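Local atomic coordinates of Ras-related protein Rab-21 (Homo sapiens, PDB entry 1Z08), a protein that belongs to the Rab branch of the Ras family of small G proteins, and here holds phosphoaminophosphonic acid-guanylate ester and magnesium in a P-loop fold. Residues A[9-14]-A[20-25]; A[25-30]-A[57-62]; A[81-86]-A[157-162]; A[133-138]-A[145-150]. The protein carries 1 engineered substitution. All coordinates share one frame; numbering follows the deposited sequence.

Interaction 1: A[9-14]-A[20-25]. With MG (magnesium ion), chain E; GNP (phosphoaminophosphonic acid-guanylate ester), chain F.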
# COMPACT_ATOMS: atom_id res chain seq x y z
N VAL A 9 1.55 -5.52 -7.87
CA VAL A 9 1.54 -4.84 -6.58
C VAL A 9 0.41 -5.40 -5.72
O VAL A 9 -0.71 -5.56 -6.19
CB VAL A 9 1.40 -3.29 -6.77
CG1 VAL A 9 1.20 -2.59 -5.45
CG2 VAL A 9 2.63 -2.73 -7.50
N VAL A 10 0.73 -5.72 -4.47
CA VAL A 10 -0.26 -6.26 -3.54
C VAL A 10 -0.48 -5.31 -2.36
O VAL A 10 0.48 -4.75 -1.82
CB VAL A 10 0.13 -7.70 -3.05
CG1 VAL A 10 1.47 -7.69 -2.31
CG2 VAL A 10 -0.96 -8.32 -2.19
N LEU A 11 -1.74 -5.10 -2.00
CA LEU A 11 -2.07 -4.34 -0.80
C LEU A 11 -2.37 -5.29 0.35
O LEU A 11 -3.14 -6.25 0.21
CB LEU A 11 -3.26 -3.39 -1.05
CG LEU A 11 -2.92 -2.05 -1.72
CD1 LEU A 11 -2.84 -2.19 -3.23
CD2 LEU A 11 -3.93 -0.99 -1.33
N LEU A 12 -1.73 -5.04 1.49
CA LEU A 12 -1.92 -5.85 2.68
C LEU A 12 -2.22 -4.96 3.88
O LEU A 12 -1.82 -3.80 3.90
CB LEU A 12 -0.69 -6.73 2.94
CG LEU A 12 -0.30 -7.70 1.82
CD1 LEU A 12 1.16 -8.12 1.90
CD2 LEU A 12 -1.22 -8.92 1.79
N GLY A 13 -2.95 -5.50 4.85
CA GLY A 13 -3.28 -4.77 6.07
C GLY A 13 -4.59 -5.20 6.69
O GLY A 13 -5.40 -5.88 6.06
N GLU A 14 -4.81 -4.78 7.93
CA GLU A 14 -5.99 -5.16 8.72
C GLU A 14 -7.31 -4.65 8.12
O GLU A 14 -7.31 -3.81 7.22
CB GLU A 14 -5.84 -4.67 10.16
CG GLU A 14 -4.66 -5.28 10.90
CD GLU A 14 -4.80 -6.78 11.09
OE1 GLU A 14 -5.67 -7.21 11.89
OE2 GLU A 14 -4.04 -7.54 10.46
N THR A 20 -9.03 -1.19 0.02
CA THR A 20 -9.93 -1.04 -1.12
C THR A 20 -10.14 0.43 -1.45
O THR A 20 -10.15 0.81 -2.62
CB THR A 20 -11.29 -1.75 -0.88
OG1 THR A 20 -11.05 -3.12 -0.54
CG2 THR A 20 -12.18 -1.68 -2.12
N SER A 21 -10.30 1.25 -0.41
CA SER A 21 -10.48 2.69 -0.59
C SER A 21 -9.32 3.34 -1.34
O SER A 21 -9.53 4.24 -2.15
CB SER A 21 -10.71 3.39 0.76
OG SER A 21 -11.95 2.98 1.33
N LEU A 22 -8.09 2.88 -1.07
CA LEU A 22 -6.92 3.39 -1.79
C LEU A 22 -7.00 3.05 -3.27
O LEU A 22 -6.80 3.91 -4.12
CB LEU A 22 -5.62 2.87 -1.18
CG LEU A 22 -5.19 3.48 0.17
CD1 LEU A 22 -4.06 2.68 0.79
CD2 LEU A 22 -4.79 4.94 0.03
N VAL A 23 -7.33 1.79 -3.57
CA VAL A 23 -7.40 1.32 -4.95
C VAL A 23 -8.57 1.98 -5.70
O VAL A 23 -8.40 2.47 -6.82
CB VAL A 23 -7.52 -0.22 -5.03
CG1 VAL A 23 -7.50 -0.69 -6.49
CG2 VAL A 23 -6.40 -0.90 -4.25
N LEU A 24 -9.74 2.00 -5.07
CA LEU A 24 -10.93 2.60 -5.68
C LEU A 24 -10.71 4.08 -6.01
O LEU A 24 -11.06 4.52 -7.11
CB LEU A 24 -12.17 2.42 -4.79
CG LEU A 24 -13.50 3.02 -5.26
CD1 LEU A 24 -14.02 2.35 -6.54
CD2 LEU A 24 -14.54 2.92 -4.16
N ARG A 25 -10.13 4.83 -5.08
CA ARG A 25 -9.82 6.24 -5.32
C ARG A 25 -8.83 6.40 -6.48
O ARG A 25 -9.03 7.25 -7.34
CB ARG A 25 -9.28 6.92 -4.05
CG ARG A 25 -8.83 8.37 -4.24
CD ARG A 25 -10.00 9.29 -4.59
NE ARG A 25 -10.74 9.72 -3.41
CZ ARG A 25 -11.88 10.40 -3.44
NH1 ARG A 25 -12.45 10.72 -4.60
NH2 ARG A 25 -12.47 10.76 -2.31
MG MG E . -11.34 -4.04 1.22
PG GNP F . -11.26 -5.08 4.19
O1G GNP F . -12.18 -5.71 5.22
O2G GNP F . -11.79 -5.09 2.78
O3G GNP F . -9.96 -5.79 4.40
N3B GNP F . -11.04 -3.54 4.59
PB GNP F . -10.28 -2.40 3.75
O1B GNP F . -8.87 -2.28 4.18
O2B GNP F . -10.51 -2.63 2.31
O3A GNP F . -10.91 -1.05 4.13
PA GNP F . -11.95 -0.21 3.37
O1A GNP F . -11.31 0.45 2.21
O2A GNP F . -13.20 -0.96 3.10
O5' GNP F . -12.31 0.95 4.37
C5' GNP F . -12.68 0.65 5.71
C4' GNP F . -13.26 1.89 6.37
O4' GNP F . -12.25 2.93 6.46
C3' GNP F . -14.45 2.51 5.65
O3' GNP F . -15.36 2.99 6.62
C2' GNP F . -13.79 3.63 4.84
O2' GNP F . -14.66 4.69 4.49
C1' GNP F . -12.72 4.10 5.83
N9 GNP F . -11.60 4.79 5.20
C8 GNP F . -10.77 4.32 4.21
N7 GNP F . -9.86 5.18 3.84
C5 GNP F . -10.11 6.30 4.62
C6 GNP F . -9.46 7.56 4.68
O6 GNP F . -8.49 7.94 4.01
N1 GNP F . -10.02 8.42 5.63
C2 GNP F . -11.10 8.10 6.42
N2 GNP F . -11.52 9.04 7.27
N3 GNP F . -11.72 6.92 6.38
C4 GNP F . -11.18 6.08 5.46
O HOH W 1 -9.52 -5.02 0.96
O HOH W 2 -13.13 -3.09 1.38

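Interaction 2: A[25-30]-A[57-62]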
# COMPACT_ATOMS: atom_id res chain seq x y z
N ARG A 25 -10.13 4.83 -5.08
CA ARG A 25 -9.82 6.24 -5.32
C ARG A 25 -8.83 6.40 -6.48
O ARG A 25 -9.03 7.25 -7.34
CB ARG A 25 -9.28 6.92 -4.05
CG ARG A 25 -8.83 8.37 -4.24
CD ARG A 25 -10.00 9.29 -4.59
NE ARG A 25 -10.74 9.72 -3.41
CZ ARG A 25 -11.88 10.40 -3.44
NH1 ARG A 25 -12.45 10.72 -4.60
NH2 ARG A 25 -12.47 10.76 -2.31
N TYR A 26 -7.79 5.57 -6.50
CA TYR A 26 -6.76 5.64 -7.54
C TYR A 26 -7.29 5.25 -8.93
O TYR A 26 -6.94 5.87 -9.93
CB TYR A 26 -5.56 4.77 -7.16
CG TYR A 26 -4.33 4.94 -8.04
CD1 TYR A 26 -3.77 6.20 -8.25
CD2 TYR A 26 -3.72 3.84 -8.63
CE1 TYR A 26 -2.64 6.35 -9.06
CE2 TYR A 26 -2.59 3.98 -9.43
CZ TYR A 26 -2.06 5.24 -9.64
OH TYR A 26 -0.93 5.37 -10.43
N CYS A 27 -8.14 4.23 -8.97
CA CYS A 27 -8.61 3.66 -10.24
C CYS A 27 -9.89 4.29 -10.79
O CYS A 27 -10.04 4.42 -12.01
CB CYS A 27 -8.80 2.15 -10.12
SG CYS A 27 -7.28 1.21 -9.88
N GLU A 28 -10.80 4.68 -9.90
CA GLU A 28 -12.12 5.18 -10.32
C GLU A 28 -12.45 6.57 -9.78
O GLU A 28 -13.51 7.12 -10.09
CB GLU A 28 -13.22 4.19 -9.92
CG GLU A 28 -13.10 2.80 -10.54
CD GLU A 28 -13.28 2.78 -12.05
OE1 GLU A 28 -13.98 3.66 -12.60
OE2 GLU A 28 -12.72 1.86 -12.69
N ASN A 29 -11.55 7.13 -8.97
CA ASN A 29 -11.77 8.41 -8.28
C ASN A 29 -13.11 8.45 -7.52
O ASN A 29 -13.88 9.41 -7.62
CB ASN A 29 -11.62 9.60 -9.24
CG ASN A 29 -11.59 10.94 -8.51
OD1 ASN A 29 -11.08 11.05 -7.39
ND2 ASN A 29 -12.15 11.96 -9.14
N LYS A 30 -13.38 7.38 -6.77
CA LYS A 30 -14.58 7.30 -5.94
C LYS A 30 -14.18 6.90 -4.52
O LYS A 30 -13.12 6.31 -4.31
CB LYS A 30 -15.59 6.31 -6.52
CG LYS A 30 -16.13 6.68 -7.91
CD LYS A 30 -17.28 5.76 -8.32
CE LYS A 30 -17.92 6.18 -9.64
NZ LYS A 30 -17.13 5.74 -10.82
N LEU A 57 0.25 -1.72 -14.27
CA LEU A 57 0.17 -2.21 -12.90
C LEU A 57 -0.97 -3.20 -12.72
O LEU A 57 -2.11 -2.93 -13.10
CB LEU A 57 -0.00 -1.05 -11.92
CG LEU A 57 1.10 -0.71 -10.92
CD1 LEU A 57 2.50 -0.75 -11.54
CD2 LEU A 57 0.82 0.65 -10.29
N ALA A 58 -0.65 -4.35 -12.14
CA ALA A 58 -1.64 -5.30 -11.66
C ALA A 58 -1.77 -5.07 -10.16
O ALA A 58 -0.91 -5.51 -9.39
CB ALA A 58 -1.22 -6.73 -11.96
N ILE A 59 -2.82 -4.37 -9.76
CA ILE A 59 -3.01 -3.96 -8.38
C ILE A 59 -3.94 -4.94 -7.67
O ILE A 59 -5.14 -4.97 -7.94
CB ILE A 59 -3.55 -2.51 -8.26
CG1 ILE A 59 -2.61 -1.52 -8.96
CG2 ILE A 59 -3.78 -2.13 -6.79
CD1 ILE A 59 -3.17 -0.12 -9.11
N TRP A 60 -3.36 -5.74 -6.78
CA TRP A 60 -4.09 -6.76 -6.04
C TRP A 60 -4.62 -6.24 -4.71
O TRP A 60 -3.88 -5.65 -3.93
CB TRP A 60 -3.21 -7.98 -5.79
CG TRP A 60 -3.07 -8.86 -6.97
CD1 TRP A 60 -2.24 -8.68 -8.04
CD2 TRP A 60 -3.79 -10.08 -7.22
NE1 TRP A 60 -2.40 -9.71 -8.94
CE2 TRP A 60 -3.34 -10.58 -8.46
CE3 TRP A 60 -4.77 -10.79 -6.51
CZ2 TRP A 60 -3.84 -11.77 -9.01
CZ3 TRP A 60 -5.26 -11.97 -7.05
CH2 TRP A 60 -4.80 -12.45 -8.30
N ASP A 61 -5.92 -6.47 -4.48
CA ASP A 61 -6.59 -6.18 -3.22
C ASP A 61 -6.80 -7.50 -2.48
O ASP A 61 -6.96 -8.55 -3.11
CB ASP A 61 -7.94 -5.51 -3.49
CG ASP A 61 -8.48 -4.75 -2.28
OD1 ASP A 61 -7.85 -4.74 -1.21
OD2 ASP A 61 -9.57 -4.15 -2.43
N THR A 62 -6.79 -7.46 -1.14
CA THR A 62 -6.93 -8.66 -0.31
C THR A 62 -8.00 -8.52 0.77
O THR A 62 -8.38 -7.40 1.12
CB THR A 62 -5.60 -9.05 0.39
OG1 THR A 62 -5.07 -7.90 1.08
CG2 THR A 62 -4.57 -9.57 -0.60

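Interaction 3: A[81-86]-A[157-162]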
# COMPACT_ATOMS: atom_id res chain seq x y z
N GLY A 81 6.04 -5.27 -5.90
CA GLY A 81 5.86 -4.27 -4.86
C GLY A 81 4.77 -4.68 -3.89
O GLY A 81 3.84 -5.41 -4.25
N ALA A 82 4.89 -4.22 -2.65
CA ALA A 82 3.86 -4.47 -1.65
C ALA A 82 3.55 -3.18 -0.91
O ALA A 82 4.46 -2.43 -0.53
CB ALA A 82 4.31 -5.55 -0.68
N ILE A 83 2.26 -2.92 -0.73
CA ILE A 83 1.79 -1.72 -0.04
C ILE A 83 1.15 -2.16 1.27
O ILE A 83 0.05 -2.71 1.29
CB ILE A 83 0.79 -0.92 -0.90
CG1 ILE A 83 1.44 -0.49 -2.23
CG2 ILE A 83 0.27 0.30 -0.14
CD1 ILE A 83 0.49 0.22 -3.19
N LEU A 84 1.87 -1.94 2.36
CA LEU A 84 1.41 -2.36 3.67
C LEU A 84 0.72 -1.19 4.35
O LEU A 84 1.36 -0.22 4.75
CB LEU A 84 2.57 -2.90 4.52
CG LEU A 84 3.47 -3.98 3.91
CD1 LEU A 84 4.48 -4.45 4.93
CD2 LEU A 84 2.68 -5.17 3.38
N VAL A 85 -0.60 -1.30 4.44
CA VAL A 85 -1.44 -0.18 4.85
C VAL A 85 -1.84 -0.31 6.32
O VAL A 85 -2.24 -1.37 6.77
CB VAL A 85 -2.72 -0.09 3.97
CG1 VAL A 85 -3.50 1.19 4.27
CG2 VAL A 85 -2.37 -0.16 2.49
N TYR A 86 -1.70 0.79 7.05
CA TYR A 86 -2.27 0.89 8.39
C TYR A 86 -3.12 2.15 8.54
O TYR A 86 -3.07 3.05 7.69
CB TYR A 86 -1.18 0.81 9.46
CG TYR A 86 -0.26 2.00 9.52
CD1 TYR A 86 -0.52 3.06 10.40
CD2 TYR A 86 0.87 2.08 8.71
CE1 TYR A 86 0.32 4.16 10.46
CE2 TYR A 86 1.72 3.18 8.76
CZ TYR A 86 1.43 4.22 9.64
OH TYR A 86 2.26 5.31 9.71
N GLU A 157 -1.65 9.40 -5.64
CA GLU A 157 -0.95 9.55 -6.91
C GLU A 157 0.55 9.43 -6.69
O GLU A 157 1.24 8.71 -7.41
CB GLU A 157 -1.27 10.91 -7.55
CG GLU A 157 -2.73 11.09 -7.96
CD GLU A 157 -3.16 10.13 -9.06
OE1 GLU A 157 -2.36 9.85 -9.98
OE2 GLU A 157 -4.32 9.66 -9.02
N GLU A 158 1.03 10.12 -5.65
CA GLU A 158 2.44 10.14 -5.27
C GLU A 158 2.95 8.75 -4.85
O GLU A 158 4.06 8.36 -5.22
CB GLU A 158 2.66 11.15 -4.14
CG GLU A 158 2.37 12.62 -4.52
CD GLU A 158 0.92 13.07 -4.31
OE1 GLU A 158 -0.02 12.24 -4.42
OE2 GLU A 158 0.71 14.27 -4.03
N LEU A 159 2.13 8.02 -4.09
CA LEU A 159 2.47 6.67 -3.64
C LEU A 159 2.72 5.71 -4.81
O LEU A 159 3.77 5.07 -4.88
CB LEU A 159 1.37 6.10 -2.72
CG LEU A 159 1.33 4.58 -2.45
CD1 LEU A 159 2.54 4.09 -1.66
CD2 LEU A 159 0.03 4.20 -1.75
N PHE A 160 1.75 5.62 -5.72
CA PHE A 160 1.86 4.70 -6.84
C PHE A 160 2.93 5.12 -7.84
O PHE A 160 3.63 4.27 -8.39
CB PHE A 160 0.50 4.51 -7.53
CG PHE A 160 -0.43 3.60 -6.77
CD1 PHE A 160 -0.30 2.21 -6.86
CD2 PHE A 160 -1.43 4.13 -5.96
CE1 PHE A 160 -1.16 1.37 -6.16
CE2 PHE A 160 -2.29 3.29 -5.25
CZ PHE A 160 -2.16 1.91 -5.35
N LEU A 161 3.07 6.43 -8.05
CA LEU A 161 4.12 6.95 -8.93
C LEU A 161 5.51 6.62 -8.39
O LEU A 161 6.37 6.15 -9.13
CB LEU A 161 3.97 8.47 -9.13
CG LEU A 161 5.06 9.20 -9.95
CD1 LEU A 161 5.05 8.74 -11.41
CD2 LEU A 161 4.89 10.71 -9.87
N ASP A 162 5.71 6.85 -7.09
CA ASP A 162 7.00 6.57 -6.45
C ASP A 162 7.31 5.08 -6.43
O ASP A 162 8.45 4.68 -6.68
CB ASP A 162 7.05 7.15 -5.04
CG ASP A 162 8.47 7.28 -4.52
OD1 ASP A 162 8.78 6.68 -3.46
OD2 ASP A 162 9.29 7.97 -5.17

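Interaction 4: A[133-138]-A[145-150]. With GNP (phosphoaminophosphonic acid-guanylate ester), chain F.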
# COMPACT_ATOMS: atom_id res chain seq x y z
N GLU A 133 8.02 6.73 14.88
CA GLU A 133 8.18 5.28 14.99
C GLU A 133 7.95 4.59 13.65
O GLU A 133 8.73 3.71 13.26
CB GLU A 133 7.24 4.69 16.05
CG GLU A 133 7.38 3.18 16.23
CD GLU A 133 6.41 2.59 17.24
OE1 GLU A 133 5.58 3.33 17.81
OE2 GLU A 133 6.48 1.36 17.48
N ALA A 134 6.88 4.98 12.95
CA ALA A 134 6.53 4.38 11.66
C ALA A 134 7.60 4.63 10.60
O ALA A 134 7.98 3.70 9.87
CB ALA A 134 5.17 4.89 11.19
N GLU A 135 8.07 5.87 10.51
CA GLU A 135 9.10 6.24 9.55
C GLU A 135 10.42 5.55 9.86
O GLU A 135 11.07 5.01 8.97
CB GLU A 135 9.29 7.76 9.50
CG GLU A 135 8.14 8.50 8.84
CD GLU A 135 8.41 9.98 8.67
OE1 GLU A 135 9.43 10.48 9.20
OE2 GLU A 135 7.60 10.65 8.00
N SER A 136 10.80 5.57 11.15
CA SER A 136 12.00 4.88 11.62
C SER A 136 11.95 3.39 11.29
O SER A 136 12.92 2.84 10.76
CB SER A 136 12.18 5.08 13.13
OG SER A 136 13.25 4.28 13.62
N TYR A 137 10.81 2.76 11.58
CA TYR A 137 10.65 1.34 11.28
C TYR A 137 10.80 1.09 9.78
O TYR A 137 11.54 0.19 9.37
CB TYR A 137 9.32 0.78 11.80
CG TYR A 137 9.11 -0.65 11.36
CD1 TYR A 137 9.84 -1.69 11.93
CD2 TYR A 137 8.21 -0.95 10.33
CE1 TYR A 137 9.66 -3.00 11.51
CE2 TYR A 137 8.03 -2.26 9.90
CZ TYR A 137 8.76 -3.28 10.50
OH TYR A 137 8.58 -4.58 10.08
N ALA A 138 10.11 1.89 8.97
CA ALA A 138 10.19 1.79 7.52
C ALA A 138 11.63 1.83 7.03
O ALA A 138 12.06 0.95 6.27
CB ALA A 138 9.36 2.89 6.85
N HIS A 145 8.19 5.09 3.66
CA HIS A 145 6.95 5.41 4.34
C HIS A 145 6.19 6.49 3.57
O HIS A 145 6.79 7.41 3.01
CB HIS A 145 7.20 5.84 5.79
CG HIS A 145 5.95 6.04 6.58
ND1 HIS A 145 5.37 5.03 7.32
CD2 HIS A 145 5.15 7.12 6.73
CE1 HIS A 145 4.27 5.49 7.90
NE2 HIS A 145 4.12 6.75 7.56
N TYR A 146 4.86 6.36 3.55
CA TYR A 146 3.99 7.28 2.83
C TYR A 146 2.76 7.62 3.67
O TYR A 146 2.24 6.76 4.39
CB TYR A 146 3.51 6.66 1.51
CG TYR A 146 4.59 6.20 0.56
CD1 TYR A 146 5.17 4.94 0.70
CD2 TYR A 146 5.02 7.02 -0.48
CE1 TYR A 146 6.16 4.51 -0.18
CE2 TYR A 146 6.02 6.59 -1.37
CZ TYR A 146 6.58 5.33 -1.21
OH TYR A 146 7.56 4.88 -2.07
N HIS A 147 2.30 8.86 3.55
CA HIS A 147 1.05 9.29 4.20
C HIS A 147 -0.04 9.44 3.14
O HIS A 147 0.17 10.08 2.11
CB HIS A 147 1.24 10.64 4.91
CG HIS A 147 2.21 10.60 6.05
ND1 HIS A 147 1.95 9.92 7.22
CD2 HIS A 147 3.41 11.19 6.21
CE1 HIS A 147 2.97 10.08 8.05
NE2 HIS A 147 3.87 10.85 7.46
N THR A 148 -1.22 8.87 3.40
CA THR A 148 -2.34 8.97 2.46
C THR A 148 -3.67 9.28 3.14
O THR A 148 -3.85 9.03 4.33
CB THR A 148 -2.56 7.67 1.65
OG1 THR A 148 -2.83 6.59 2.56
CG2 THR A 148 -1.35 7.34 0.78
N SER A 149 -4.59 9.84 2.35
CA SER A 149 -6.01 9.88 2.68
C SER A 149 -6.80 9.51 1.43
O SER A 149 -6.84 10.27 0.46
CB SER A 149 -6.44 11.27 3.17
OG SER A 149 -7.85 11.34 3.34
N ALA A 150 -7.42 8.33 1.46
CA ALA A 150 -8.31 7.91 0.38
C ALA A 150 -9.55 8.81 0.33
O ALA A 150 -10.06 9.10 -0.76
CB ALA A 150 -8.70 6.45 0.56
PG GNP F . -11.26 -5.08 4.19
O1G GNP F . -12.18 -5.71 5.22
O2G GNP F . -11.79 -5.09 2.78
O3G GNP F . -9.96 -5.79 4.40
N3B GNP F . -11.04 -3.54 4.59
PB GNP F . -10.28 -2.40 3.75
O1B GNP F . -8.87 -2.28 4.18
O2B GNP F . -10.51 -2.63 2.31
O3A GNP F . -10.91 -1.05 4.13
PA GNP F . -11.95 -0.21 3.37
O1A GNP F . -11.31 0.45 2.21
O2A GNP F . -13.20 -0.96 3.10
O5' GNP F . -12.31 0.95 4.37
C5' GNP F . -12.68 0.65 5.71
C4' GNP F . -13.26 1.89 6.37
O4' GNP F . -12.25 2.93 6.46
C3' GNP F . -14.45 2.51 5.65
O3' GNP F . -15.36 2.99 6.62
C2' GNP F . -13.79 3.63 4.84
O2' GNP F . -14.66 4.69 4.49
C1' GNP F . -12.72 4.10 5.83
N9 GNP F . -11.60 4.79 5.20
C8 GNP F . -10.77 4.32 4.21
N7 GNP F . -9.86 5.18 3.84
C5 GNP F . -10.11 6.30 4.62
C6 GNP F . -9.46 7.56 4.68
O6 GNP F . -8.49 7.94 4.01
N1 GNP F . -10.02 8.42 5.63
C2 GNP F . -11.10 8.10 6.42
N2 GNP F . -11.52 9.04 7.27
N3 GNP F . -11.72 6.92 6.38
C4 GNP F . -11.18 6.08 5.46
O HOH W 3 6.42 12.91 8.07

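Interaction 1: A[9-14]-A[20-25]
L11 on strand 9-12 faces L22 and V23 on helix 20-25, and the backbones come nearest between CA of L11 and CA of T20, 8.5 Å apart. Strand, loop and helix in this order, with backbone amides turned to phosphate, are consistent with the P-loop (Walker A) motif of the Ras family. Three apolar side chains, all buried, make the direct contact, and no hydrogen bond crosses it. One branch of V23 lies against the forked end of L11: CG2 of V23 is almost equally far from both leucine methyls, 3.8 Å from CD2 of L11 and 3.9 Å from its CD1. Only CD2 of L11 also reaches CB of L22, at 4.2 Å. With CG of L11 beside its backbone N (chi1 -82°), the fork extends across the gap to the helix. V9, also on the strand, packs instead on I83 and helix 156-168.

At the ligand end, T20 and S21 bring polar atoms to the nucleotide. The amide of T20 donates to O2B of the phosphoaminophosphonic acid-guanylate ester at 3.1 Å, nearly straight at 165°. O1A of the same ligand is gripped twice by S21, through the backbone N at 2.9 Å and through OG at 2.8 Å. T38 joins T20 in the magnesium site, and T20 OG1 also hydrogen-bonds to D61. O2B also binds the magnesium, serving the metal and the T20 amide together, while T20 OG1 binds the magnesium directly at 2.0 Å.

Interaction 2: A[25-30]-A[57-62]
I59 meets Y26 and C27 of helix 25-28 from strand 57-61, with CA of I59 9.6 Å from CA of C27, the nearest pair of CA atoms across the two segments. In sequence order, L57 comes first; its CB is directed at the helix, but its side chain stops short of close contact and packs on L48 and C164. The residue that touches is I59, whose CD1 does all the meeting. It sits at the edge of the Y26 ring, near the ring plane, 4.0 Å from CD2 and 4.2 Å from CE2 of Y26, and the two side chains cross at about a right angle. CD1 of I59 also lies 4.4 Å from SG of C27, a looser apolar touch. CG of Y26 anti to the backbone N (chi1 -170°) carries the ring toward the strand; the ring also stacks with F160 and makes a cation-pi contact with K46.

W60 stacks with F43. At the end of the strand, OD1 of D61 receives a weak bond from N of T62 at 2.9 Å. T62 OG1 is hydrogen-bonded to O of L11, joining the neighbouring strand, and T62 touches the nucleotide. The geometry is that of the alpha/beta fold of small G proteins, where a helix leaving the P-loop packs on the strand that ends in the DxxG motif, here begun by D61.

Interaction 3: A[81-86]-A[157-162]
I83 of strand 81-86 makes both contacts with helix 157-162, one to L159 and one to F160, and all three side chains are buried. The backbones stay well apart, with CA of I83 9.2 Å from CA of L159.

The apolar contacts divide between the two branches of I83. CG2, the short branch, meets CD2 of L159 at 4.2 Å, a loose approach between methyl groups. CD1, at the end of the long branch, comes to the F160 ring, 3.6 Å from CE1 and 3.8 Å from CZ. Its approach to the ring is oblique, and the two side chains cross at about a right angle. CB of F160 is not aimed at the strand; with CG beside the backbone N (chi1 -77°), the far end of the ring is brought across. I83 sends its two branches to different helix residues because CG1 lies beside its backbone N and CG2 anti to it.

Polar bonding runs within the helix and not across the gap: N of L161 donates to O of E157 at 3.0 Å, and N of D162 to O of E158 at 2.9 Å. D162 OD1 is in turn hydrogen-bonded to Y146 OH.

Around this core, V9 and L11 of strand 5-12 and V117 of strand 113-119 flank I83, V117 also reaching L159, while A82 and L84 pack on helix 91-108 across the other face of the sheet.

Interaction 4: A[133-138]-A[145-150]
H145 of strand 145-148 lies against three residues of helix 133-138, with its CA 5.7 Å from CA of E135. A138 and H145 meet through their CB atoms at 3.8 Å. The H145 ring is carried toward the helix by CG anti to the backbone N (chi1 -173°), where the methyl of A134 and CG of E135 both approach it obliquely. The carboxylate of E135 is turned 64° from the plane of that ring.

Beyond CG, E135 is extended, and its carboxylate comes near H147: OE2 of E135 stops 3.8 Å from NE2 of H147, with no direct hydrogen bond. A water spans the gap, donating to E135 OE2 at 2.6 Å and holding a weak bond to H147 NE2 at 3.3 Å. Helix 133-138 and strand 145-148 run at 142° between their N-to-C directions, with axes 8.7 Å apart at closest approach.

Farther out, A134 packs on F94 and A138 on I116, while Y146 OH is hydrogen-bonded to R166. S149 OG bonds to D122 and to the amide of Q152, and the N of A150 makes a weak, bent bond to O6 of phosphoaminophosphonic acid-guanylate ester at 2.8 Å. Helix and strand belong to the beta-alpha-beta unit of strand 113-119, helix 131-140 and strand 144-148, and S149 and A150 begin the SAK motif that borders the guanine in Ras-family proteins.

In the fold
From the N terminus, interaction 1 closes the short loop from strand 5-12 to helix 19-28, and interaction 2 then begins on that helix, sharing R25, and closes the stretch containing strand 42-49 and the start of strand 54-61. Interaction 3 opens next and spans the chain from strand 81-87 to helix 156-168; interaction 4 falls wholly within that span, and none of the four cross. All reach one mixed sheet. Interactions 1 and 2 join its strands to helix 19-28, 3 packs the C-terminal helix 156-168 against strand 81-87, and 4 ties the last strand to helix 131-140. R25 NE hydrogen-bonds to O of A150, linking the first two to 4.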